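Local atomic coordinates of tegument protein UL51 (Human herpesvirus 1, PDB entry 6T5A), a protein that probably takes part in virus egress from the perinuclear space and in the secondary envelopment of cytoplasmic capsids at membranes derived from the trans-Golgi network. Residues A[77-82]-A[97-102]. The protein carries 1 engineered substitution. Residues are numbered along the deposited sequence; the frame is centred on the assembly and turned at random.
Sequences ERLARH and AHQDKM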
ATOM      1  N   GLU A  77      -4.701  53.035 -26.942  1.00 36.44           N
ATOM      2  CA  GLU A  77      -5.900  53.673 -26.385  1.00 36.03           C
ATOM      3  C   GLU A  77      -5.698  55.196 -26.294  1.00 39.42           C
ATOM      4  O   GLU A  77      -6.607  55.949 -26.649  1.00 40.25           O
ATOM      5  CB  GLU A  77      -6.236  53.090 -25.005  1.00 37.39           C
ATOM      6  CG  GLU A  77      -7.539  53.639 -24.455  1.00 44.88           C
ATOM      7  CD  GLU A  77      -7.771  53.357 -22.987  1.00 54.16           C
ATOM      8  OE1 GLU A  77      -7.935  52.172 -22.623  1.00 44.84           O
ATOM      9  OE2 GLU A  77      -7.802  54.330 -22.201  1.00 44.01           O
ATOM     10  N   ARG A  78      -4.499  55.647 -25.854  1.00 34.68           N
ATOM     11  CA  ARG A  78      -4.170  57.075 -25.751  1.00 34.55           C
ATOM     12  C   ARG A  78      -4.204  57.755 -27.131  1.00 41.17           C
ATOM     13  O   ARG A  78      -4.690  58.888 -27.250  1.00 40.73           O
ATOM     14  CB  ARG A  78      -2.802  57.280 -25.085  1.00 34.92           C
ATOM     15  CG  ARG A  78      -2.840  57.079 -23.577  1.00 38.42           C
ATOM     16  CD  ARG A  78      -1.458  57.049 -22.948  1.00 39.42           C
ATOM     17  NE  ARG A  78      -1.579  57.024 -21.487  1.00 41.37           N
ATOM     18  CZ  ARG A  78      -0.564  57.104 -20.635  1.00 47.34           C
ATOM     19  NH1 ARG A  78       0.685  57.180 -21.079  1.00 34.06           N
ATOM     20  NH2 ARG A  78      -0.787  57.092 -19.331  1.00 36.67           N
ATOM     21  N   LEU A  79      -3.709  57.053 -28.167  1.00 39.27           N
ATOM     22  CA  LEU A  79      -3.693  57.563 -29.540  1.00 41.45           C
ATOM     23  C   LEU A  79      -5.105  57.685 -30.109  1.00 48.43           C
ATOM     24  O   LEU A  79      -5.405  58.677 -30.785  1.00 48.69           O
ATOM     25  CB  LEU A  79      -2.816  56.688 -30.449  1.00 42.07           C
ATOM     26  CG  LEU A  79      -1.292  56.814 -30.238  1.00 47.06           C
ATOM     27  CD1 LEU A  79      -0.551  55.557 -30.724  1.00 46.75           C
ATOM     28  CD2 LEU A  79      -0.733  58.094 -30.886  1.00 49.07           C
ATOM     29  N   ALA A  80      -5.974  56.696 -29.813  1.00 46.24           N
ATOM     30  CA  ALA A  80      -7.363  56.678 -30.286  1.00 47.28           C
ATOM     31  C   ALA A  80      -8.240  57.716 -29.570  1.00 55.26           C
ATOM     32  O   ALA A  80      -9.093  58.324 -30.209  1.00 56.20           O
ATOM     33  CB  ALA A  80      -7.950  55.281 -30.146  1.00 47.85           C
ATOM     34  N   ARG A  81      -8.022  57.931 -28.259  1.00 54.40           N
ATOM     35  CA  ARG A  81      -8.793  58.874 -27.444  1.00 55.46           C
ATOM     36  C   ARG A  81      -8.454  60.341 -27.713  1.00 62.54           C
ATOM     37  O   ARG A  81      -9.365  61.167 -27.754  1.00 62.74           O
ATOM     38  CB  ARG A  81      -8.649  58.559 -25.946  1.00 56.11           C
ATOM     39  CG  ARG A  81      -9.592  57.464 -25.445  1.00 64.76           C
ATOM     40  CD  ARG A  81      -9.259  56.986 -24.037  1.00 74.60           C
ATOM     41  NE  ARG A  81      -9.368  58.045 -23.027  1.00 93.91           N
ATOM     42  CZ  ARG A  81      -9.931  57.893 -21.832  1.00118.26           C
ATOM     43  NH1 ARG A  81     -10.457  56.724 -21.482  1.00110.27           N
ATOM     44  NH2 ARG A  81      -9.981  58.909 -20.982  1.00107.70           N
ATOM     45  N   HIS A  82      -7.161  60.670 -27.875  1.00 61.11           N
ATOM     46  CA  HIS A  82      -6.692  62.043 -28.107  1.00 62.11           C
ATOM     47  C   HIS A  82      -6.931  62.565 -29.527  1.00 65.23           C
ATOM     48  O   HIS A  82      -6.797  63.773 -29.756  1.00 65.83           O
ATOM     49  CB  HIS A  82      -5.211  62.186 -27.719  1.00 63.61           C
ATOM     50  CG  HIS A  82      -4.996  62.225 -26.240  1.00 67.75           C
ATOM     51  ND1 HIS A  82      -4.907  61.062 -25.490  1.00 69.99           N
ATOM     52  CD2 HIS A  82      -4.893  63.291 -25.412  1.00 70.12           C
ATOM     53  CE1 HIS A  82      -4.744  61.456 -24.236  1.00 69.64           C
ATOM     54  NE2 HIS A  82      -4.730  62.789 -24.139  1.00 70.01           N
ATOM     55  N   ALA A  97       1.143  56.556 -38.181  1.00 37.63           N
ATOM     56  CA  ALA A  97       2.527  56.076 -38.065  1.00 37.26           C
ATOM     57  C   ALA A  97       2.814  55.598 -36.636  1.00 40.92           C
ATOM     58  O   ALA A  97       3.411  54.543 -36.475  1.00 40.05           O
ATOM     59  CB  ALA A  97       3.513  57.157 -38.469  1.00 37.59           C
ATOM     60  N   HIS A  98       2.337  56.333 -35.614  1.00 38.95           N
ATOM     61  CA  HIS A  98       2.488  55.958 -34.197  1.00 39.71           C
ATOM     62  C   HIS A  98       1.732  54.668 -33.896  1.00 40.43           C
ATOM     63  O   HIS A  98       2.288  53.787 -33.256  1.00 38.88           O
ATOM     64  CB  HIS A  98       2.003  57.077 -33.268  1.00 42.34           C
ATOM     65  CG  HIS A  98       2.932  58.242 -33.195  1.00 47.88           C
ATOM     66  ND1 HIS A  98       4.194  58.133 -32.618  1.00 50.85           N
ATOM     67  CD2 HIS A  98       2.741  59.522 -33.592  1.00 51.12           C
ATOM     68  CE1 HIS A  98       4.736  59.337 -32.714  1.00 51.00           C
ATOM     69  NE2 HIS A  98       3.900  60.205 -33.296  1.00 51.51           N
ATOM     70  N   GLN A  99       0.468  54.554 -34.378  1.00 37.00           N
ATOM     71  CA  GLN A  99      -0.360  53.365 -34.204  1.00 36.83           C
ATOM     72  C   GLN A  99       0.307  52.137 -34.814  1.00 42.41           C
ATOM     73  O   GLN A  99       0.321  51.090 -34.168  1.00 42.87           O
ATOM     74  CB  GLN A  99      -1.761  53.561 -34.794  1.00 37.26           C
ATOM     75  CG  GLN A  99      -2.614  54.571 -34.024  1.00 39.96           C
ATOM     76  CD  GLN A  99      -3.909  54.868 -34.750  1.00 60.19           C
ATOM     77  OE1 GLN A  99      -3.971  54.911 -35.985  1.00 60.56           O
ATOM     78  NE2 GLN A  99      -4.976  55.093 -34.003  1.00 46.21           N
ATOM     79  N   ASP A 100       0.907  52.275 -36.019  1.00 38.90           N
ATOM     80  CA  ASP A 100       1.615  51.174 -36.687  1.00 39.17           C
ATOM     81  C   ASP A 100       2.784  50.664 -35.843  1.00 40.48           C
ATOM     82  O   ASP A 100       2.954  49.459 -35.726  1.00 38.17           O
ATOM     83  CB  ASP A 100       2.085  51.569 -38.103  1.00 41.63           C
ATOM     84  CG  ASP A 100       2.843  50.452 -38.811  1.00 56.75           C
ATOM     85  OD1 ASP A 100       2.188  49.526 -39.334  1.00 60.93           O
ATOM     86  OD2 ASP A 100       4.094  50.489 -38.810  1.00 59.29           O
ATOM     87  N   LYS A 101       3.568  51.579 -35.243  1.00 37.55           N
ATOM     88  CA  LYS A 101       4.713  51.245 -34.392  1.00 37.49           C
ATOM     89  C   LYS A 101       4.269  50.461 -33.140  1.00 40.14           C
ATOM     90  O   LYS A 101       4.910  49.476 -32.774  1.00 39.84           O
ATOM     91  CB  LYS A 101       5.460  52.525 -33.994  1.00 40.52           C
ATOM     92  CG  LYS A 101       6.788  52.288 -33.276  1.00 62.79           C
ATOM     93  CD  LYS A 101       7.439  53.608 -32.850  1.00 76.45           C
ATOM     94  CE  LYS A 101       8.781  53.427 -32.169  1.00 87.61           C
ATOM     95  NZ  LYS A 101       8.652  52.890 -30.786  1.00 97.99           N
ATOM     96  N   MET A 102       3.180  50.911 -32.488  1.00 36.02           N
ATOM     97  CA  MET A 102       2.642  50.267 -31.293  1.00 35.88           C
ATOM     98  C   MET A 102       2.045  48.909 -31.604  1.00 40.61           C
ATOM     99  O   MET A 102       2.229  47.970 -30.812  1.00 38.37           O
ATOM    100  CB  MET A 102       1.651  51.179 -30.551  1.00 37.76           C
ATOM    101  CG  MET A 102       2.316  52.382 -29.901  1.00 41.14           C
ATOM    102  SD  MET A 102       3.528  51.892 -28.649  1.00 45.72           S
ATOM    103  CE  MET A 102       5.080  52.294 -29.484  1.00 42.75           C
TER
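Leu-79 reaches from its helix to meet His-98, Gln-99 and Met-102 on the facing one, and its two methyls make almost all of this apolar contact. With CG anti to the carbonyl carbon (chi1 -73°), the isobutyl group extends across the gap. CD2 rests 3.8 Å from CB of His-98, so that the histidine is met mainly at its root, and the two side chains cross at about a right angle. CD1 lies 3.9 Å from the backbone N of Gln-99 and 4.0 Å from its CG, whereas CG of Met-102 is a looser neighbour, 4.4 Å from CD1. Beyond CG the Gln-99 chain is extended. No hydrogen bond or salt bridge joins the two segments.

Polar contacts run along each helix instead. ND1 of His-82 donates to O of Arg-78 at 2.8 Å, holding the imidazole against its own helix; that oxygen lies close to the ring plane and also accepts a bond from the backbone N of His-82. A long pairing of NH1 of Arg-81 with OE2 of Glu-77, 3.6 Å apart, is purely electrostatic. On the other helix Asp-100 forms a salt bridge with Arg-104.

The segments run antiparallel at 159°, their axes 10.3 Å apart, with Leu-79 opposite Gln-99. Gln-99 and Met-102 also touch Leu-76, and Met-102 touches Asn-75, continuing the contact back along helix 63-82. Within the region characteristic of the herpesvirus UL51 family, this surface contact thus pairs the C-terminal part of helix 63-82 with the N-terminal part of helix 94-117, the two arms of a helical hairpin far from strand 28-38.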